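Local structure of putative sugar binding protein (6GT9) at residues Glu75-Arg78 and Ile79-Lys82; Val102-Ile105 and Asn106-Asp110; Arg254-Lys258 and Gly259-Ala263. The protein binds galactose between its two lobes and probably serves a three-component sugar-sensing system linked to galactan utilization. One frame throughout, in Å; residues are numbered along the deposited sequence.

Contact 1: Glu75-Arg78 and Ile79-Lys82; sequences EHLR and ILKK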
ATOM      1  N   GLU A  75     -13.683  11.498  -3.273  1.00 22.21           N
ATOM      2  CA  GLU A  75     -14.335  11.138  -2.015  1.00 23.03           C
ATOM      3  C   GLU A  75     -13.343  11.181  -0.851  1.00 25.67           C
ATOM      4  O   GLU A  75     -13.668  11.651   0.249  1.00 21.95           O
ATOM      5  CB  GLU A  75     -14.974   9.756  -2.148  1.00 23.83           C
ATOM      6  CG  GLU A  75     -15.624   9.212  -0.892  1.00 28.70           C
ATOM      7  CD  GLU A  75     -16.850   9.995  -0.441  1.00 32.18           C
ATOM      8  OE1 GLU A  75     -17.311  10.921  -1.162  1.00 30.09           O
ATOM      9  OE2 GLU A  75     -17.356   9.662   0.654  1.00 33.90           O
ATOM     10  N   HIS A  76     -12.129  10.692  -1.090  1.00 23.11           N
ATOM     11  CA  HIS A  76     -11.053  10.754  -0.108  1.00 22.40           C
ATOM     12  C   HIS A  76     -10.789  12.190   0.326  1.00 19.82           C
ATOM     13  O   HIS A  76     -10.682  12.481   1.521  1.00 21.42           O
ATOM     14  CB  HIS A  76      -9.800  10.122  -0.724  1.00 20.03           C
ATOM     15  CG  HIS A  76      -8.775   9.655   0.269  1.00 23.11           C
ATOM     16  ND1 HIS A  76      -8.011   8.526   0.060  1.00 23.56           N
ATOM     17  CD2 HIS A  76      -8.364  10.173   1.450  1.00 22.35           C
ATOM     18  CE1 HIS A  76      -7.189   8.356   1.078  1.00 24.62           C
ATOM     19  NE2 HIS A  76      -7.376   9.345   1.935  1.00 24.00           N
ATOM     20  N   LEU A  77     -10.694  13.091  -0.624  1.00 20.73           N
ATOM     21  CA  LEU A  77     -10.463  14.459  -0.305  1.00 19.41           C
ATOM     22  C   LEU A  77     -11.649  15.105   0.399  1.00 20.22           C
ATOM     23  O   LEU A  77     -11.472  15.981   1.167  1.00 20.48           O
ATOM     24  CB  LEU A  77     -10.102  15.266  -1.514  1.00 20.02           C
ATOM     25  CG  LEU A  77      -8.833  14.871  -2.214  1.00 23.67           C
ATOM     26  CD1 LEU A  77      -8.698  15.679  -3.471  1.00 26.94           C
ATOM     27  CD2 LEU A  77      -7.622  15.030  -1.320  1.00 22.84           C
ATOM     28  N   ARG A  78     -12.850  14.666   0.130  1.00 19.29           N
ATOM     29  CA  ARG A  78     -14.019  15.243   0.796  1.00 21.36           C
ATOM     30  C   ARG A  78     -14.048  14.858   2.268  1.00 23.38           C
ATOM     31  O   ARG A  78     -14.422  15.669   3.127  1.00 25.01           O
ATOM     32  CB  ARG A  78     -15.304  14.788   0.087  1.00 21.36           C
ATOM     33  CG  ARG A  78     -16.582  15.348   0.672  1.00 22.80           C
ATOM     34  CD  ARG A  78     -17.818  14.628   0.072  1.00 32.18           C
ATOM     35  NE  ARG A  78     -17.912  13.258   0.572  1.00 30.34           N
ATOM     36  CZ  ARG A  78     -18.325  12.947   1.801  1.00 34.47           C
ATOM     37  NH1 ARG A  78     -18.698  13.907   2.648  1.00 32.50           N
ATOM     38  NH2 ARG A  78     -18.373  11.675   2.185  1.00 35.86           N
ATOM     39  N   ILE A  79     -13.640  13.625   2.574  1.00 21.40           N
ATOM     40  CA  ILE A  79     -13.604  13.149   3.954  1.00 20.36           C
ATOM     41  C   ILE A  79     -12.534  13.882   4.748  1.00 21.61           C
ATOM     42  O   ILE A  79     -12.738  14.228   5.921  1.00 19.18           O
ATOM     43  CB  ILE A  79     -13.392  11.627   3.968  1.00 29.06           C
ATOM     44  CG1 ILE A  79     -14.639  10.930   3.401  1.00 26.14           C
ATOM     45  CG2 ILE A  79     -13.043  11.143   5.366  1.00 25.85           C
ATOM     46  CD1 ILE A  79     -14.446   9.464   3.151  1.00 26.10           C
ATOM     47  N   LEU A  80     -11.387  14.156   4.120  1.00 20.41           N
ATOM     48  CA  LEU A  80     -10.345  14.936   4.790  1.00 20.19           C
ATOM     49  C   LEU A  80     -10.856  16.317   5.172  1.00 23.52           C
ATOM     50  O   LEU A  80     -10.660  16.773   6.301  1.00 22.21           O
ATOM     51  CB  LEU A  80      -9.112  15.067   3.899  1.00 15.58           C
ATOM     52  CG  LEU A  80      -8.356  13.756   3.704  1.00 23.78           C
ATOM     53  CD1 LEU A  80      -7.191  13.934   2.749  1.00 26.32           C
ATOM     54  CD2 LEU A  80      -7.885  13.259   5.054  1.00 21.12           C
ATOM     55  N   LYS A  81     -11.503  17.006   4.232  1.00 21.82           N
ATOM     56  CA  LYS A  81     -11.993  18.344   4.541  1.00 25.20           C
ATOM     57  C   LYS A  81     -13.109  18.307   5.574  1.00 26.86           C
ATOM     58  O   LYS A  81     -13.200  19.206   6.418  1.00 27.65           O
ATOM     59  CB  LYS A  81     -12.454  19.030   3.261  1.00 28.74           C
ATOM     60  CG  LYS A  81     -11.331  19.159   2.234  1.00 27.78           C
ATOM     61  CD  LYS A  81     -11.841  19.766   0.944  1.00 33.95           C
ATOM     62  CE  LYS A  81     -10.752  19.859  -0.101  1.00 40.62           C
ATOM     63  NZ  LYS A  81     -11.163  20.728  -1.242  1.00 44.13           N
ATOM     64  N   LYS A  82     -13.950  17.272   5.536  1.00 25.44           N
ATOM     65  CA  LYS A  82     -15.032  17.170   6.507  1.00 27.31           C
ATOM     66  C   LYS A  82     -14.496  16.991   7.921  1.00 23.12           C
ATOM     67  O   LYS A  82     -15.012  17.599   8.872  1.00 22.91           O
ATOM     68  CB  LYS A  82     -15.959  16.012   6.132  1.00 24.59           C
ATOM     69  CG  LYS A  82     -17.261  16.009   6.895  1.00 27.05           C
ATOM     70  CD  LYS A  82     -18.190  14.951   6.336  1.00 26.07           C
ATOM     71  CE  LYS A  82     -19.428  14.860   7.188  1.00 28.93           C
ATOM     72  NZ  LYS A  82     -20.007  16.210   7.379  1.00 33.95           N
TER
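Ile79 reaches back along helix 73-85 to Glu75 and lies against the side chain of Arg78. Ile79 CB is 3.7 Å from Glu75 O, the carbonyl oxygen that accepts the i to i+4 hydrogen bond of Ile79 N in a regular helical turn. Ile79 CG1, placed beside the backbone N by chi1 of -68°, closes to 3.4 Å from Glu75 O and also lies over one face of the Arg78 guanidinium. Ile79 CD1 ends 3.8 Å from Glu75 OE2. Arg78 grips that carboxylate side-on in an i to i+3 salt bridge: NE donates to Glu75 OE1 at 3.0 Å, and NH2 donates a nearly straight hydrogen bond (169°) to Glu75 OE2 at 2.7 Å. Both oxygens lie in the guanidinium plane, but the nitrogens stand out of the carboxylate plane. With an alanine in place of Glu75, the Arg78 guanidinium would probably lose its mate and be free to turn away from Ile79. On the inner side, Leu80 CD1 meets His76 CD2 at 4.1 Å, while His76 NE2 is hydrogen-bonded to Thr93 OG1. His76, Ile79 and Leu80 pack on Val36 of strand 32-36, Leu80 also on strand 90-93; Leu77 and Lys81 meet helix 98-110.

Contact 2: Val102-Ile105 and Asn106-Asp110; sequences VPVI and NEITD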
ATOM      1  N   VAL A 102      -1.460  17.390  -1.856  1.00 30.74           N
ATOM      2  CA  VAL A 102      -0.553  18.382  -1.265  1.00 27.05           C
ATOM      3  C   VAL A 102      -1.287  19.676  -0.896  1.00 32.00           C
ATOM      4  O   VAL A 102      -1.209  20.094   0.265  1.00 29.50           O
ATOM      5  CB  VAL A 102       0.656  18.622  -2.172  1.00 29.81           C
ATOM      6  CG1 VAL A 102       1.411  19.862  -1.704  1.00 31.34           C
ATOM      7  CG2 VAL A 102       1.585  17.412  -2.188  1.00 29.83           C
ATOM      8  N   PRO A 103      -1.998  20.339  -1.814  1.00 31.71           N
ATOM      9  CA  PRO A 103      -2.729  21.549  -1.398  1.00 32.34           C
ATOM     10  C   PRO A 103      -3.736  21.316  -0.282  1.00 32.86           C
ATOM     11  O   PRO A 103      -3.921  22.207   0.554  1.00 30.85           O
ATOM     12  CB  PRO A 103      -3.413  22.013  -2.695  1.00 32.04           C
ATOM     13  CG  PRO A 103      -3.371  20.836  -3.607  1.00 39.81           C
ATOM     14  CD  PRO A 103      -2.115  20.115  -3.265  1.00 36.65           C
ATOM     15  N   VAL A 104      -4.389  20.152  -0.229  1.00 30.85           N
ATOM     16  CA  VAL A 104      -5.375  19.914   0.824  1.00 30.49           C
ATOM     17  C   VAL A 104      -4.687  19.645   2.159  1.00 28.67           C
ATOM     18  O   VAL A 104      -5.133  20.128   3.205  1.00 25.25           O
ATOM     19  CB  VAL A 104      -6.319  18.764   0.434  1.00 31.79           C
ATOM     20  CG1 VAL A 104      -7.285  18.454   1.573  1.00 24.55           C
ATOM     21  CG2 VAL A 104      -7.087  19.115  -0.825  1.00 31.97           C
ATOM     22  N   ILE A 105      -3.612  18.852   2.156  1.00 25.14           N
ATOM     23  CA  ILE A 105      -2.836  18.690   3.384  1.00 28.78           C
ATOM     24  C   ILE A 105      -2.350  20.045   3.879  1.00 27.55           C
ATOM     25  O   ILE A 105      -2.442  20.353   5.072  1.00 24.47           O
ATOM     26  CB  ILE A 105      -1.671  17.705   3.171  1.00 20.68           C
ATOM     27  CG1 ILE A 105      -2.206  16.272   3.063  1.00 21.67           C
ATOM     28  CG2 ILE A 105      -0.695  17.814   4.317  1.00 21.87           C
ATOM     29  CD1 ILE A 105      -1.206  15.259   2.461  1.00 19.52           C
ATOM     30  N   ASN A 106      -1.874  20.893   2.962  1.00 28.32           N
ATOM     31  CA  ASN A 106      -1.361  22.206   3.352  1.00 29.05           C
ATOM     32  C   ASN A 106      -2.458  23.095   3.931  1.00 28.15           C
ATOM     33  O   ASN A 106      -2.241  23.784   4.935  1.00 28.20           O
ATOM     34  CB  ASN A 106      -0.696  22.879   2.153  1.00 30.21           C
ATOM     35  CG  ASN A 106       0.675  22.310   1.859  1.00 30.98           C
ATOM     36  OD1 ASN A 106       1.122  21.377   2.520  1.00 31.05           O
ATOM     37  ND2 ASN A 106       1.349  22.864   0.862  1.00 34.83           N
ATOM     38  N   GLU A 107      -3.643  23.100   3.316  1.00 26.70           N
ATOM     39  CA  GLU A 107      -4.714  23.949   3.826  1.00 30.55           C
ATOM     40  C   GLU A 107      -5.207  23.464   5.186  1.00 29.18           C
ATOM     41  O   GLU A 107      -5.557  24.282   6.047  1.00 26.54           O
ATOM     42  CB  GLU A 107      -5.861  24.017   2.808  1.00 31.36           C
ATOM     43  CG  GLU A 107      -7.045  23.147   3.100  1.00 37.83           C
ATOM     44  CD  GLU A 107      -8.041  23.083   1.941  1.00 52.22           C
ATOM     45  OE1 GLU A 107      -7.683  22.646   0.873  1.00 57.28           O
ATOM     46  OE2 GLU A 107      -9.184  23.445   2.099  1.00 61.67           O
ATOM     47  N   ILE A 108      -5.222  22.147   5.405  1.00 23.96           N
ATOM     48  CA  ILE A 108      -5.590  21.610   6.714  1.00 23.30           C
ATOM     49  C   ILE A 108      -4.565  22.028   7.755  1.00 27.66           C
ATOM     50  O   ILE A 108      -4.913  22.499   8.847  1.00 24.04           O
ATOM     51  CB  ILE A 108      -5.728  20.077   6.644  1.00 23.30           C
ATOM     52  CG1 ILE A 108      -6.964  19.691   5.836  1.00 28.13           C
ATOM     53  CG2 ILE A 108      -5.762  19.476   8.050  1.00 20.72           C
ATOM     54  CD1 ILE A 108      -7.058  18.215   5.538  1.00 23.56           C
ATOM     55  N   THR A 109      -3.278  21.874   7.418  1.00 22.17           N
ATOM     56  CA  THR A 109      -2.202  22.295   8.313  1.00 24.09           C
ATOM     57  C   THR A 109      -2.332  23.766   8.680  1.00 25.75           C
ATOM     58  O   THR A 109      -2.075  24.151   9.824  1.00 29.24           O
ATOM     59  CB  THR A 109      -0.844  22.037   7.656  1.00 23.87           C
ATOM     60  OG1 THR A 109      -0.670  20.629   7.446  1.00 25.35           O
ATOM     61  CG2 THR A 109       0.297  22.551   8.532  1.00 28.23           C
ATOM     62  N   ASP A 110      -2.734  24.603   7.722  1.00 29.58           N
ATOM     63  CA  ASP A 110      -2.835  26.037   7.973  1.00 33.86           C
ATOM     64  C   ASP A 110      -4.033  26.387   8.848  1.00 34.00           C
ATOM     65  O   ASP A 110      -4.091  27.497   9.384  1.00 34.86           O
ATOM     66  CB  ASP A 110      -2.890  26.797   6.645  1.00 31.39           C
ATOM     67  CG  ASP A 110      -1.577  26.716   5.868  1.00 38.22           C
ATOM     68  OD1 ASP A 110      -0.498  26.680   6.501  1.00 38.80           O
ATOM     69  OD2 ASP A 110      -1.619  26.680   4.619  1.00 38.70           O
TER
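The carboxamide of Asn106 is turned broadside to Val102: Val102 O stands over one face, 3.3 Å from Asn106 CG, and Val102 CG1 covers the same face nearer the nitrogen, 3.9 Å from ND2. Val102 O is used by the backbone instead, taking the hydrogen bond of Asn106 N, while OD1 of the amide accepts from the backbone N of Arg126, a bond that should fix which way round the amide lies. The carboxylate of Glu107, the other flat group here, runs alongside Val104, with OE1 4.0 Å from Val104 CG2. Glu107 chi1 of 101° is displaced from the staggered positions and brings Glu107 CG to 3.6 Å from Val104 O.

A turn further on, Ile105 O is held by two donors of one residue, Thr109 N at 2.9 Å and Thr109 OG1 at 3.0 Å. The hydroxyl sits beside the backbone N (chi1 -63°) and meets the oxygen from above the carbonyl plane, adding a second donor to an oxygen already taken by the helical bond. The buried side is apolar: Ile108 CD1 rests 4.0 Å from Val104 CG1.

Helix 98-110 joins strands 90-93 and 115-118 in a beta-alpha-beta unit of the periplasmic-binding-protein fold. Ile105 and Ile108 press on Val115 of the second strand, and Val104 and Ile108 turn to helix 73-85 through Leu77, Lys81, Leu80 and Ala84. Near the C-terminal end, the salt bridge of Asp110 to Arg126 joins the Asn106 bond in tying the helix to the chain beyond strand 115-118.

Contact 3: Arg254-Lys258 and Gly259-Ala263; sequences RYLQK and GTIAA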
ATOM      1  N   ARG A 254      -1.052 -18.449   1.835  1.00 33.05           N
ATOM      2  CA  ARG A 254      -1.509 -19.758   1.376  1.00 39.95           C
ATOM      3  C   ARG A 254      -0.969 -20.077  -0.015  1.00 35.58           C
ATOM      4  O   ARG A 254      -0.408 -21.157  -0.247  1.00 35.74           O
ATOM      5  CB  ARG A 254      -3.037 -19.799   1.386  1.00 34.30           C
ATOM      6  CG  ARG A 254      -3.597 -21.133   0.953  1.00 41.87           C
ATOM      7  CD  ARG A 254      -2.981 -22.256   1.779  1.00 46.86           C
ATOM      8  NE  ARG A 254      -3.408 -23.571   1.312  1.00 51.48           N
ATOM      9  CZ  ARG A 254      -2.580 -24.567   1.008  1.00 46.44           C
ATOM     10  NH1 ARG A 254      -1.265 -24.409   1.134  1.00 46.56           N
ATOM     11  NH2 ARG A 254      -3.073 -25.725   0.589  1.00 47.39           N
ATOM     12  N   TYR A 255      -1.120 -19.140  -0.953  1.00 35.22           N
ATOM     13  CA  TYR A 255      -0.623 -19.345  -2.312  1.00 32.15           C
ATOM     14  C   TYR A 255       0.895 -19.508  -2.340  1.00 34.96           C
ATOM     15  O   TYR A 255       1.435 -20.291  -3.136  1.00 33.07           O
ATOM     16  CB  TYR A 255      -1.042 -18.172  -3.191  1.00 29.64           C
ATOM     17  CG  TYR A 255      -2.432 -18.255  -3.783  1.00 34.43           C
ATOM     18  CD1 TYR A 255      -2.840 -19.370  -4.507  1.00 36.06           C
ATOM     19  CD2 TYR A 255      -3.331 -17.197  -3.642  1.00 32.78           C
ATOM     20  CE1 TYR A 255      -4.109 -19.438  -5.068  1.00 34.38           C
ATOM     21  CE2 TYR A 255      -4.596 -17.255  -4.196  1.00 32.55           C
ATOM     22  CZ  TYR A 255      -4.980 -18.375  -4.908  1.00 36.34           C
ATOM     23  OH  TYR A 255      -6.239 -18.428  -5.457  1.00 36.56           O
ATOM     24  N   LEU A 256       1.603 -18.744  -1.500  1.00 29.72           N
ATOM     25  CA  LEU A 256       3.042 -18.910  -1.354  1.00 32.52           C
ATOM     26  C   LEU A 256       3.380 -20.309  -0.861  1.00 36.60           C
ATOM     27  O   LEU A 256       4.332 -20.938  -1.344  1.00 35.15           O
ATOM     28  CB  LEU A 256       3.568 -17.852  -0.387  1.00 26.16           C
ATOM     29  CG  LEU A 256       5.004 -17.362  -0.353  1.00 32.23           C
ATOM     30  CD1 LEU A 256       5.450 -16.856  -1.707  1.00 30.81           C
ATOM     31  CD2 LEU A 256       5.073 -16.250   0.681  1.00 30.81           C
ATOM     32  N   GLN A 257       2.603 -20.816   0.100  1.00 35.17           N
ATOM     33  CA  GLN A 257       2.820 -22.176   0.578  1.00 40.69           C
ATOM     34  C   GLN A 257       2.537 -23.196  -0.520  1.00 38.68           C
ATOM     35  O   GLN A 257       3.256 -24.194  -0.649  1.00 38.24           O
ATOM     36  CB  GLN A 257       1.951 -22.437   1.808  1.00 41.72           C
ATOM     37  CG  GLN A 257       2.105 -23.824   2.420  1.00 47.98           C
ATOM     38  CD  GLN A 257       3.452 -24.045   3.098  1.00 50.67           C
ATOM     39  OE1 GLN A 257       4.010 -25.143   3.040  1.00 60.27           O
ATOM     40  NE2 GLN A 257       3.975 -23.007   3.750  1.00 50.67           N
ATOM     41  N   LYS A 258       1.501 -22.955  -1.327  1.00 39.26           N
ATOM     42  CA  LYS A 258       1.158 -23.842  -2.430  1.00 37.84           C
ATOM     43  C   LYS A 258       2.143 -23.763  -3.583  1.00 38.15           C
ATOM     44  O   LYS A 258       2.109 -24.635  -4.460  1.00 35.35           O
ATOM     45  CB  LYS A 258      -0.240 -23.526  -2.955  1.00 35.50           C
ATOM     46  CG  LYS A 258      -1.366 -24.180  -2.174  1.00 43.73           C
ATOM     47  CD  LYS A 258      -2.711 -23.510  -2.444  1.00 41.34           C
ATOM     48  CE  LYS A 258      -3.496 -24.175  -3.567  1.00 44.15           C
ATOM     49  NZ  LYS A 258      -2.757 -24.175  -4.861  1.00 49.60           N
ATOM     50  N   GLY A 259       3.004 -22.747  -3.615  1.00 32.78           N
ATOM     51  CA  GLY A 259       3.925 -22.554  -4.715  1.00 34.30           C
ATOM     52  C   GLY A 259       3.375 -21.747  -5.870  1.00 34.27           C
ATOM     53  O   GLY A 259       4.136 -21.412  -6.785  1.00 33.86           O
ATOM     54  N   THR A 260       2.082 -21.411  -5.843  1.00 30.16           N
ATOM     55  CA  THR A 260       1.485 -20.622  -6.917  1.00 27.92           C
ATOM     56  C   THR A 260       2.097 -19.230  -6.988  1.00 31.53           C
ATOM     57  O   THR A 260       2.433 -18.742  -8.073  1.00 27.37           O
ATOM     58  CB  THR A 260      -0.022 -20.526  -6.710  1.00 31.11           C
ATOM     59  OG1 THR A 260      -0.555 -21.837  -6.478  1.00 38.48           O
ATOM     60  CG2 THR A 260      -0.677 -19.907  -7.925  1.00 31.70           C
ATOM     61  N   ILE A 261       2.216 -18.555  -5.831  1.00 30.15           N
ATOM     62  CA  ILE A 261       2.975 -17.312  -5.710  1.00 26.41           C
ATOM     63  C   ILE A 261       4.402 -17.655  -5.310  1.00 23.59           C
ATOM     64  O   ILE A 261       4.633 -18.519  -4.461  1.00 28.42           O
ATOM     65  CB  ILE A 261       2.307 -16.364  -4.691  1.00 21.03           C
ATOM     66  CG1 ILE A 261       0.941 -15.926  -5.238  1.00 25.03           C
ATOM     67  CG2 ILE A 261       3.195 -15.169  -4.383  1.00 24.76           C
ATOM     68  CD1 ILE A 261       0.166 -14.979  -4.329  1.00 25.28           C
ATOM     69  N   ALA A 262       5.371 -16.986  -5.934  1.00 23.97           N
ATOM     70  CA  ALA A 262       6.781 -17.241  -5.653  1.00 22.54           C
ATOM     71  C   ALA A 262       7.359 -16.340  -4.571  1.00 27.00           C
ATOM     72  O   ALA A 262       8.283 -16.748  -3.850  1.00 22.99           O
ATOM     73  CB  ALA A 262       7.608 -17.070  -6.928  1.00 24.26           C
ATOM     74  N   ALA A 263       6.861 -15.112  -4.442  1.00 25.12           N
ATOM     75  CA  ALA A 263       7.473 -14.183  -3.508  1.00 15.17           C
ATOM     76  C   ALA A 263       6.474 -13.087  -3.193  1.00 18.41           C
ATOM     77  O   ALA A 263       5.501 -12.887  -3.920  1.00 20.20           O
ATOM     78  CB  ALA A 263       8.749 -13.571  -4.077  1.00 16.58           C
TER
HETATM   79  O   HOH W   1       6.302 -20.325  -3.475  1.00 30.96           O
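Leu256 and Gly259 form the closing turn of helix 250-258, where the chain reverses through a Schellman motif. Gly259 takes phi of 88°, and two backbone bonds run back into the last turn: Gly259 N to Leu256 O at 3.2 Å and Ile261 N to Tyr255 O at 3.3 Å, both weak. Any CB at position 259 would collide with the carbonyl oxygen of Lys258, which explains why the reversal falls on a glycine. A water bridges the turn, donating to Leu256 O at 3.0 Å and to Ile261 O at 2.6 Å, and so links the helix end to the segment that leads into strand 263-266. The CA-H of Leu256 also points almost straight at Ile261 O.

Beyond the turn, Ile261 folds back on the helix. Its CD1 meets Tyr255 CB at 3.6 Å, and its other branch, CG2, meets Leu256 CD1 at 3.9 Å, so the two branches divide between two helical residues. Leu256 can supply that methyl because its CG lies anti to the backbone N (chi1 -157°), carrying CD1 to the emerging chain. Thr260 approaches the Tyr255 side chain obliquely, with Thr260 CB 3.8 Å from Tyr255 CD1. Lys258 runs alongside Thr260, its NZ 3.6 Å from Thr260 OG1; both polar ends turn to Glu233 OE1 of helix 224-235, by a salt bridge and a hydrogen bond respectively.

The two halves of this capped end are thus fastened differently. On the polar side Lys258 NZ and Thr260 OG1 share Glu233 OE1, and the charge of Lys258 is probably balanced by Glu233. On the inner side Ile261 packs on apolar groups, including Ala225 and Ile243; the weak backbone bonds and the bridging water belong to the turn itself.

Overall arrangement
Contacts 1 and 2 belong to one lobe and touch directly, Lys81 CE lying 3.8 Å from Val104 CG2; both helices pack on the parallel sheet, one on strands 32-36 and 90-93, the other on Val115. Contact 3 is on the opposite side of the chain's centre, in the other lobe, its centre about 38 Å from that of contact 1. Each buries its inner residues (His76, Ile79, Leu80; Val104, Ile105, Ile108; Leu256, Ile261), while Arg78, Lys82 and Lys258 lie at the surface. The first two are regular helical turns, differing in their polar side: an intrahelical ion pair in contact 1, ties to a following loop in contact 2. Contact 3 instead ends a helix with a Schellman motif at a glycine and a bridging water.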